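Local coordinates for protein 6-carboxyhexanoate--CoA ligase (PDB 5TVA) that belongs to the BioW family of CoA ligases and holds adenosine monophosphate and coenzyme A in pockets of its single chain, at residues 217-221 against 222-226; 87-91 against 92-96. One frame throughout, in Å; residues are numbered along the deposited sequence.

Interaction 1: residues 217-221 against 222-226; sequences YFVSR and KELSE. With AMP (adenosine monophosphate), chain C.
The backbone leaves the strand at S220 and folds through two overlapping turns, each closed by a hydrogen bond between residues three apart: E223 N to S220 O at 2.9 Å and L224 N to R221 O at 3.0 Å. R221 and K222 have 3-10 backbone geometry, and E223 is the N-cap of the helix that follows.

S220 is central to the side-chain contact. Its hydroxyl is anti to the backbone N (chi1 -167°), which brings OG alongside the aliphatic chain of K222, with OG 3.4 Å from K222 CE. A water joins S220 OG to K222 N, 2.9 Å from the hydroxyl and accepting from the amide. A second water accepts from S220 N and donates to E223 OE2 over 3.3 Å. E223 CG lies beside its own backbone N (chi1 -62°), and from there the extended chain carries the carboxylate back toward S220. These waters bridge the strand end to the helix start.

On the buried side, V219 CG2 approaches L224 CD1 at 4.3 Å, a loose apolar contact.

At the far end of the segment, Y217 belongs to the pocket for adenosine monophosphate. Its OH lies 3.1 Å from C2 of the adenine, and the tyrosine ring is set obliquely to that atom. T136 OG1 is hydrogen-bonded to the same hydroxyl, and T136 N is bonded to the nucleotide. One residue therefore holds both partners.

Strand 214-219 lies inside a mixed sheet, between strands 177-181 and 116-119. L224 carries helix 224-233 onto L117 of strand 116-119, while F218 packs on helix 91-102. The turn thus connects a pocket-lining strand to a surface helix start.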
ATOM      1  N   TYR A 217       4.765   6.745   4.278  1.00 36.50           N
ATOM      2  CA  TYR A 217       5.988   5.958   4.201  1.00 33.27           C
ATOM      3  C   TYR A 217       7.067   6.668   5.010  1.00 40.27           C
ATOM      4  O   TYR A 217       7.376   7.842   4.739  1.00 38.22           O
ATOM      5  CB  TYR A 217       6.454   5.791   2.754  1.00 36.23           C
ATOM      6  CG  TYR A 217       5.563   5.004   1.812  1.00 40.40           C
ATOM      7  CD1 TYR A 217       4.491   4.241   2.288  1.00 32.98           C
ATOM      8  CD2 TYR A 217       5.811   5.006   0.432  1.00 35.89           C
ATOM      9  CE1 TYR A 217       3.693   3.522   1.426  1.00 34.93           C
ATOM     10  CE2 TYR A 217       5.002   4.282  -0.449  1.00 35.82           C
ATOM     11  CZ  TYR A 217       3.940   3.539   0.062  1.00 38.29           C
ATOM     12  OH  TYR A 217       3.123   2.800  -0.782  1.00 35.17           O
ATOM     13  N   PHE A 218       7.673   5.959   5.970  1.00 39.56           N
ATOM     14  CA  PHE A 218       8.744   6.537   6.788  1.00 43.32           C
ATOM     15  C   PHE A 218      10.086   6.202   6.142  1.00 42.97           C
ATOM     16  O   PHE A 218      10.480   5.026   6.099  1.00 40.99           O
ATOM     17  CB  PHE A 218       8.670   6.025   8.226  1.00 38.76           C
ATOM     18  CG  PHE A 218       7.396   6.415   8.936  1.00 46.35           C
ATOM     19  CD1 PHE A 218       7.281   7.646   9.557  1.00 47.16           C
ATOM     20  CD2 PHE A 218       6.292   5.557   8.945  1.00 46.36           C
ATOM     21  CE1 PHE A 218       6.103   8.012  10.188  1.00 44.18           C
ATOM     22  CE2 PHE A 218       5.114   5.920   9.580  1.00 41.74           C
ATOM     23  CZ  PHE A 218       5.024   7.134  10.205  1.00 46.77           C
ATOM     24  N   VAL A 219      10.782   7.232   5.630  1.00 34.71           N
ATOM     25  CA  VAL A 219      12.008   7.057   4.850  1.00 41.71           C
ATOM     26  C   VAL A 219      13.131   7.947   5.382  1.00 39.23           C
ATOM     27  O   VAL A 219      12.903   9.056   5.870  1.00 35.93           O
ATOM     28  CB  VAL A 219      11.802   7.366   3.342  1.00 42.84           C
ATOM     29  CG1 VAL A 219      10.736   6.458   2.714  1.00 40.87           C
ATOM     30  CG2 VAL A 219      11.471   8.839   3.134  1.00 38.62           C
ATOM     31  N   SER A 220      14.361   7.462   5.248  1.00 40.15           N
ATOM     32  CA  SER A 220      15.536   8.268   5.561  1.00 43.58           C
ATOM     33  C   SER A 220      15.813   9.212   4.394  1.00 40.10           C
ATOM     34  O   SER A 220      15.976   8.753   3.258  1.00 36.36           O
ATOM     35  CB  SER A 220      16.730   7.360   5.824  1.00 42.42           C
ATOM     36  OG  SER A 220      17.790   8.088   6.414  1.00 51.56           O
ATOM     37  N   ARG A 221      15.837  10.527   4.658  1.00 37.57           N
ATOM     38  CA  ARG A 221      15.999  11.474   3.558  1.00 43.05           C
ATOM     39  C   ARG A 221      17.242  11.187   2.725  1.00 42.69           C
ATOM     40  O   ARG A 221      17.228  11.399   1.510  1.00 41.49           O
ATOM     41  CB  ARG A 221      16.057  12.930   4.034  1.00 43.93           C
ATOM     42  CG  ARG A 221      15.889  13.871   2.838  1.00 44.74           C
ATOM     43  CD  ARG A 221      16.462  15.250   3.038  1.00 55.12           C
ATOM     44  NE  ARG A 221      15.500  16.264   3.466  1.00 59.08           N
ATOM     45  CZ  ARG A 221      15.115  17.307   2.730  1.00 59.07           C
ATOM     46  NH1 ARG A 221      15.586  17.478   1.499  1.00 57.66           N
ATOM     47  NH2 ARG A 221      14.241  18.175   3.227  1.00 62.79           N
ATOM     48  N   LYS A 222      18.316  10.702   3.343  1.00 39.66           N
ATOM     49  CA  LYS A 222      19.537  10.508   2.574  1.00 45.25           C
ATOM     50  C   LYS A 222      19.375   9.466   1.481  1.00 45.39           C
ATOM     51  O   LYS A 222      20.219   9.406   0.581  1.00 44.23           O
ATOM     52  CB  LYS A 222      20.692  10.124   3.507  1.00 39.92           C
ATOM     53  CG  LYS A 222      20.591   8.712   3.996  1.00 41.54           C
ATOM     54  CD  LYS A 222      21.609   8.380   5.074  1.00 42.74           C
ATOM     55  CE  LYS A 222      21.024   7.312   5.989  1.00 43.86           C
ATOM     56  NZ  LYS A 222      22.086   6.333   6.337  1.00 54.10           N
ATOM     57  N   GLU A 223      18.317   8.656   1.540  1.00 43.92           N
ATOM     58  CA  GLU A 223      18.037   7.591   0.582  1.00 40.18           C
ATOM     59  C   GLU A 223      16.817   7.887  -0.273  1.00 39.61           C
ATOM     60  O   GLU A 223      16.327   6.981  -0.960  1.00 40.44           O
ATOM     61  CB  GLU A 223      17.799   6.263   1.309  1.00 40.87           C
ATOM     62  CG  GLU A 223      18.954   5.700   2.124  1.00 45.29           C
ATOM     63  CD  GLU A 223      18.471   4.629   3.093  1.00 53.51           C
ATOM     64  OE1 GLU A 223      19.011   4.541   4.221  1.00 58.89           O
ATOM     65  OE2 GLU A 223      17.526   3.882   2.734  1.00 52.95           O
ATOM     66  N   LEU A 224      16.305   9.125  -0.234  1.00 38.29           N
ATOM     67  CA  LEU A 224      15.016   9.435  -0.850  1.00 37.25           C
ATOM     68  C   LEU A 224      15.004   9.094  -2.334  1.00 40.86           C
ATOM     69  O   LEU A 224      14.057   8.467  -2.838  1.00 37.40           O
ATOM     70  CB  LEU A 224      14.675  10.911  -0.634  1.00 35.86           C
ATOM     71  CG  LEU A 224      13.381  11.445  -1.257  1.00 35.91           C
ATOM     72  CD1 LEU A 224      12.128  10.769  -0.674  1.00 43.80           C
ATOM     73  CD2 LEU A 224      13.272  12.928  -1.084  1.00 37.39           C
ATOM     74  N   SER A 225      16.050   9.503  -3.055  1.00 37.83           N
ATOM     75  CA  SER A 225      16.061   9.331  -4.506  1.00 38.01           C
ATOM     76  C   SER A 225      16.063   7.865  -4.900  1.00 35.70           C
ATOM     77  O   SER A 225      15.362   7.474  -5.835  1.00 34.35           O
ATOM     78  CB  SER A 225      17.271  10.041  -5.116  1.00 33.90           C
ATOM     79  OG  SER A 225      17.097  11.442  -4.991  1.00 38.15           O
ATOM     80  N   GLU A 226      16.881   7.054  -4.236  1.00 33.61           N
ATOM     81  CA  GLU A 226      16.905   5.643  -4.559  1.00 34.56           C
ATOM     82  C   GLU A 226      15.577   4.983  -4.180  1.00 36.44           C
ATOM     83  O   GLU A 226      15.109   4.079  -4.876  1.00 33.78           O
ATOM     84  CB  GLU A 226      18.086   4.966  -3.861  1.00 33.95           C
ATOM     85  CG  GLU A 226      19.507   5.635  -4.086  1.00 44.19           C
ATOM     86  CD  GLU A 226      19.722   7.011  -3.402  1.00 48.15           C
ATOM     87  OE1 GLU A 226      20.292   7.910  -4.052  1.00 59.21           O
ATOM     88  OE2 GLU A 226      19.364   7.207  -2.225  1.00 49.42           O
TER
HETATM   89  P   AMP C 301      -6.367   1.734  -1.181  1.00 66.06           P
HETATM   90  O1P AMP C 301      -5.334   0.710  -0.762  1.00 50.35           O
HETATM   91  O2P AMP C 301      -6.597   1.662  -2.676  1.00 57.79           O
HETATM   92  O3P AMP C 301      -7.609   1.865  -0.307  1.00 52.00           O
HETATM   93  O5' AMP C 301      -5.691   3.164  -0.950  1.00 59.31           O
HETATM   94  C5' AMP C 301      -5.567   3.749   0.346  1.00 57.24           C
HETATM   95  C4' AMP C 301      -4.861   5.081   0.243  1.00 59.12           C
HETATM   96  O4' AMP C 301      -3.445   4.844   0.025  1.00 49.83           O
HETATM   97  C3' AMP C 301      -5.323   5.950  -0.929  1.00 58.22           C
HETATM   98  O3' AMP C 301      -6.340   6.866  -0.565  1.00 70.05           O
HETATM   99  C2' AMP C 301      -4.057   6.629  -1.427  1.00 54.72           C
HETATM  100  O2' AMP C 301      -3.847   7.850  -0.734  1.00 59.96           O
HETATM  101  C1' AMP C 301      -2.963   5.634  -1.030  1.00 54.07           C
HETATM  102  N9  AMP C 301      -2.568   4.735  -2.139  1.00 54.11           N
HETATM  103  C8  AMP C 301      -3.386   4.076  -2.983  1.00 50.70           C
HETATM  104  N7  AMP C 301      -2.674   3.352  -3.890  1.00 52.61           N
HETATM  105  C5  AMP C 301      -1.364   3.535  -3.642  1.00 49.36           C
HETATM  106  C6  AMP C 301      -0.070   3.049  -4.193  1.00 42.30           C
HETATM  107  N6  AMP C 301      -0.007   2.208  -5.248  1.00 35.01           N
HETATM  108  N1  AMP C 301       1.074   3.499  -3.606  1.00 43.23           N
HETATM  109  C2  AMP C 301       1.052   4.348  -2.568  1.00 40.57           C
HETATM  110  N3  AMP C 301      -0.081   4.819  -2.021  1.00 44.70           N
HETATM  111  C4  AMP C 301      -1.301   4.455  -2.489  1.00 53.94           C
HETATM  112  O   HOH W   1      14.814   4.942   4.208  1.00 42.27           O
HETATM  113  O   HOH W   2      18.617  10.899   6.451  1.00 44.34           O

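Interaction 2: residues 87-91 against 92-96; sequences EGIKE and EVAKK
I89 meets the first turn of helix 91-102 with its CG2 methyl, which lies 3.8 Å from V93 CG1. The two side chains are about at right angles. I89 CG2 is anti to the backbone N, which points this branch at the helix; it also reaches A94 CB at 4.2 Å. These three residues form the buried side of the contact.

On the exposed side, the methylenes of E91 and K95 touch one turn apart, E91 CG lying 3.6 Å from K95 CD. The charged ends do not pair: E91 OE1 and K95 NZ are 5.3 Å apart. E92 bends at its second torsion (chi2 61°), which turns its carboxylate back over the start of the helix. Its OE2 comes to 3.8 Å from K90 CB.

The backbone sets these positions. K90 is the N-cap, and its carbonyl takes the A94 N-H in a bond of 3.1 Å. The V93 N-H makes a weak second bond to the same oxygen. The next bond of the helix runs from K95 N to E91 O at 2.8 Å.

Further out, G88 turns the chain with a positive phi, and K90 NZ bends back to G88 O in a weak bond of 3.4 Å. E87 OE2 accepts from the amides of E196 and I197, which ties the loop to the rest of the chain. A94 packs on V81 and L84 of helix 73-85, so the two helices are joined through this face.

The contact is a helix start with an apolar inner face and a charged outer one. Two neighbouring carboxylates, E91 and E92, lie at the N-terminal end, where the helix dipole would probably stabilise their negative charge and offset their mutual repulsion.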
ATOM      1  N   GLU A  87      10.045   0.538  15.574  1.00 50.95           N
ATOM      2  CA  GLU A  87      10.977   0.571  14.455  1.00 51.83           C
ATOM      3  C   GLU A  87      11.979   1.712  14.593  1.00 55.54           C
ATOM      4  O   GLU A  87      12.561   2.151  13.594  1.00 57.69           O
ATOM      5  CB  GLU A  87      10.231   0.665  13.111  1.00 46.18           C
ATOM      6  CG  GLU A  87       9.529  -0.622  12.651  1.00 46.53           C
ATOM      7  CD  GLU A  87      10.496  -1.701  12.165  1.00 48.44           C
ATOM      8  OE1 GLU A  87      11.714  -1.438  12.092  1.00 53.19           O
ATOM      9  OE2 GLU A  87      10.050  -2.829  11.862  1.00 47.86           O
ATOM     10  N   GLY A  88      12.189   2.204  15.811  1.00 54.80           N
ATOM     11  CA  GLY A  88      13.140   3.268  16.036  1.00 52.10           C
ATOM     12  C   GLY A  88      12.651   4.648  15.677  1.00 56.21           C
ATOM     13  O   GLY A  88      13.446   5.595  15.696  1.00 60.18           O
ATOM     14  N   ILE A  89      11.377   4.799  15.346  1.00 54.36           N
ATOM     15  CA  ILE A  89      10.838   6.101  14.978  1.00 51.01           C
ATOM     16  C   ILE A  89      10.506   6.876  16.245  1.00 57.47           C
ATOM     17  O   ILE A  89       9.907   6.328  17.180  1.00 55.20           O
ATOM     18  CB  ILE A  89       9.604   5.936  14.081  1.00 49.80           C
ATOM     19  CG1 ILE A  89      10.022   5.295  12.755  1.00 48.61           C
ATOM     20  CG2 ILE A  89       8.858   7.265  13.889  1.00 46.80           C
ATOM     21  CD1 ILE A  89       8.891   5.181  11.760  1.00 51.27           C
ATOM     22  N   LYS A  90      10.920   8.145  16.291  1.00 60.47           N
ATOM     23  CA  LYS A  90      10.545   9.004  17.404  1.00 58.11           C
ATOM     24  C   LYS A  90       9.031   9.146  17.448  1.00 59.75           C
ATOM     25  O   LYS A  90       8.357   9.192  16.413  1.00 58.28           O
ATOM     26  CB  LYS A  90      11.206  10.383  17.287  1.00 61.82           C
ATOM     27  CG  LYS A  90      12.736  10.341  17.119  1.00 69.09           C
ATOM     28  CD  LYS A  90      13.454  10.042  18.432  1.00 68.21           C
ATOM     29  CE  LYS A  90      14.556   8.985  18.256  1.00 69.29           C
ATOM     30  NZ  LYS A  90      14.075   7.562  18.459  1.00 70.48           N
ATOM     31  N   GLU A  91       8.504   9.208  18.672  1.00 60.25           N
ATOM     32  CA  GLU A  91       7.064   9.168  18.877  1.00 55.11           C
ATOM     33  C   GLU A  91       6.360  10.324  18.180  1.00 58.43           C
ATOM     34  O   GLU A  91       5.307  10.132  17.563  1.00 60.05           O
ATOM     35  CB  GLU A  91       6.760   9.167  20.372  1.00 62.74           C
ATOM     36  CG  GLU A  91       5.291   9.071  20.711  1.00 59.73           C
ATOM     37  CD  GLU A  91       5.050   8.923  22.200  1.00 70.35           C
ATOM     38  OE1 GLU A  91       4.881   9.956  22.887  1.00 68.29           O
ATOM     39  OE2 GLU A  91       5.029   7.765  22.683  1.00 75.93           O
ATOM     40  N   GLU A  92       6.927  11.530  18.261  1.00 57.17           N
ATOM     41  CA  GLU A  92       6.279  12.700  17.672  1.00 62.14           C
ATOM     42  C   GLU A  92       6.239  12.612  16.155  1.00 58.66           C
ATOM     43  O   GLU A  92       5.341  13.181  15.525  1.00 61.25           O
ATOM     44  CB  GLU A  92       6.987  13.992  18.091  1.00 60.83           C
ATOM     45  CG  GLU A  92       7.209  14.170  19.610  1.00 71.77           C
ATOM     46  CD  GLU A  92       8.078  13.086  20.263  1.00 73.12           C
ATOM     47  OE1 GLU A  92       7.955  12.894  21.499  1.00 80.16           O
ATOM     48  OE2 GLU A  92       8.876  12.431  19.549  1.00 69.10           O
ATOM     49  N   VAL A  93       7.211  11.928  15.553  1.00 56.69           N
ATOM     50  CA  VAL A  93       7.149  11.674  14.119  1.00 55.71           C
ATOM     51  C   VAL A  93       5.990  10.736  13.804  1.00 51.66           C
ATOM     52  O   VAL A  93       5.157  11.023  12.939  1.00 48.88           O
ATOM     53  CB  VAL A  93       8.492  11.114  13.615  1.00 49.70           C
ATOM     54  CG1 VAL A  93       8.355  10.627  12.172  1.00 46.47           C
ATOM     55  CG2 VAL A  93       9.594  12.171  13.747  1.00 52.85           C
ATOM     56  N   ALA A  94       5.914   9.606  14.515  1.00 49.74           N
ATOM     57  CA  ALA A  94       4.786   8.699  14.330  1.00 54.76           C
ATOM     58  C   ALA A  94       3.459   9.425  14.523  1.00 56.29           C
ATOM     59  O   ALA A  94       2.505   9.196  13.768  1.00 57.03           O
ATOM     60  CB  ALA A  94       4.899   7.508  15.284  1.00 51.40           C
ATOM     61  N   LYS A  95       3.393  10.342  15.500  1.00 60.44           N
ATOM     62  CA  LYS A  95       2.128  11.012  15.806  1.00 59.68           C
ATOM     63  C   LYS A  95       1.726  11.985  14.707  1.00 56.00           C
ATOM     64  O   LYS A  95       0.534  12.117  14.397  1.00 55.41           O
ATOM     65  CB  LYS A  95       2.214  11.727  17.159  1.00 60.94           C
ATOM     66  CG  LYS A  95       2.086  10.784  18.365  1.00 61.55           C
ATOM     67  CD  LYS A  95       2.702  11.373  19.628  1.00 61.58           C
ATOM     68  CE  LYS A  95       1.884  12.522  20.183  1.00 66.05           C
ATOM     69  NZ  LYS A  95       0.545  12.084  20.663  1.00 71.42           N
ATOM     70  N   LYS A  96       2.702  12.670  14.096  1.00 59.32           N
ATOM     71  CA  LYS A  96       2.370  13.627  13.042  1.00 57.40           C
ATOM     72  C   LYS A  96       1.861  12.915  11.796  1.00 54.69           C
ATOM     73  O   LYS A  96       0.948  13.411  11.121  1.00 52.15           O
ATOM     74  CB  LYS A  96       3.577  14.508  12.709  1.00 60.78           C
ATOM     75  CG  LYS A  96       3.316  15.466  11.539  1.00 58.10           C
ATOM     76  CD  LYS A  96       3.889  16.858  11.782  1.00 62.91           C
ATOM     77  CE  LYS A  96       2.872  17.763  12.491  1.00 69.73           C
ATOM     78  NZ  LYS A  96       1.954  18.472  11.542  1.00 69.84           N
TER

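Overall arrangement
Interaction 2 comes first along the chain, at the start of helix 91-102, and interaction 1 follows more than a hundred residues later, between strand 214-219 and helix 224-233. Their centres are about 15 Å apart, and each lies well away from the centre of the chain. They touch through F218, whose ring atom CG lies 3.4 Å from I89 CD1 and whose CE1 lies 4.0 Å from V93 CG1. Helix 91-102 therefore packs against the mixed sheet that contains strand 214-219. Next to F218 in this strand, Y217 reaches the adenosine monophosphate pocket. One strand thus joins the ligand site to helix 91-102.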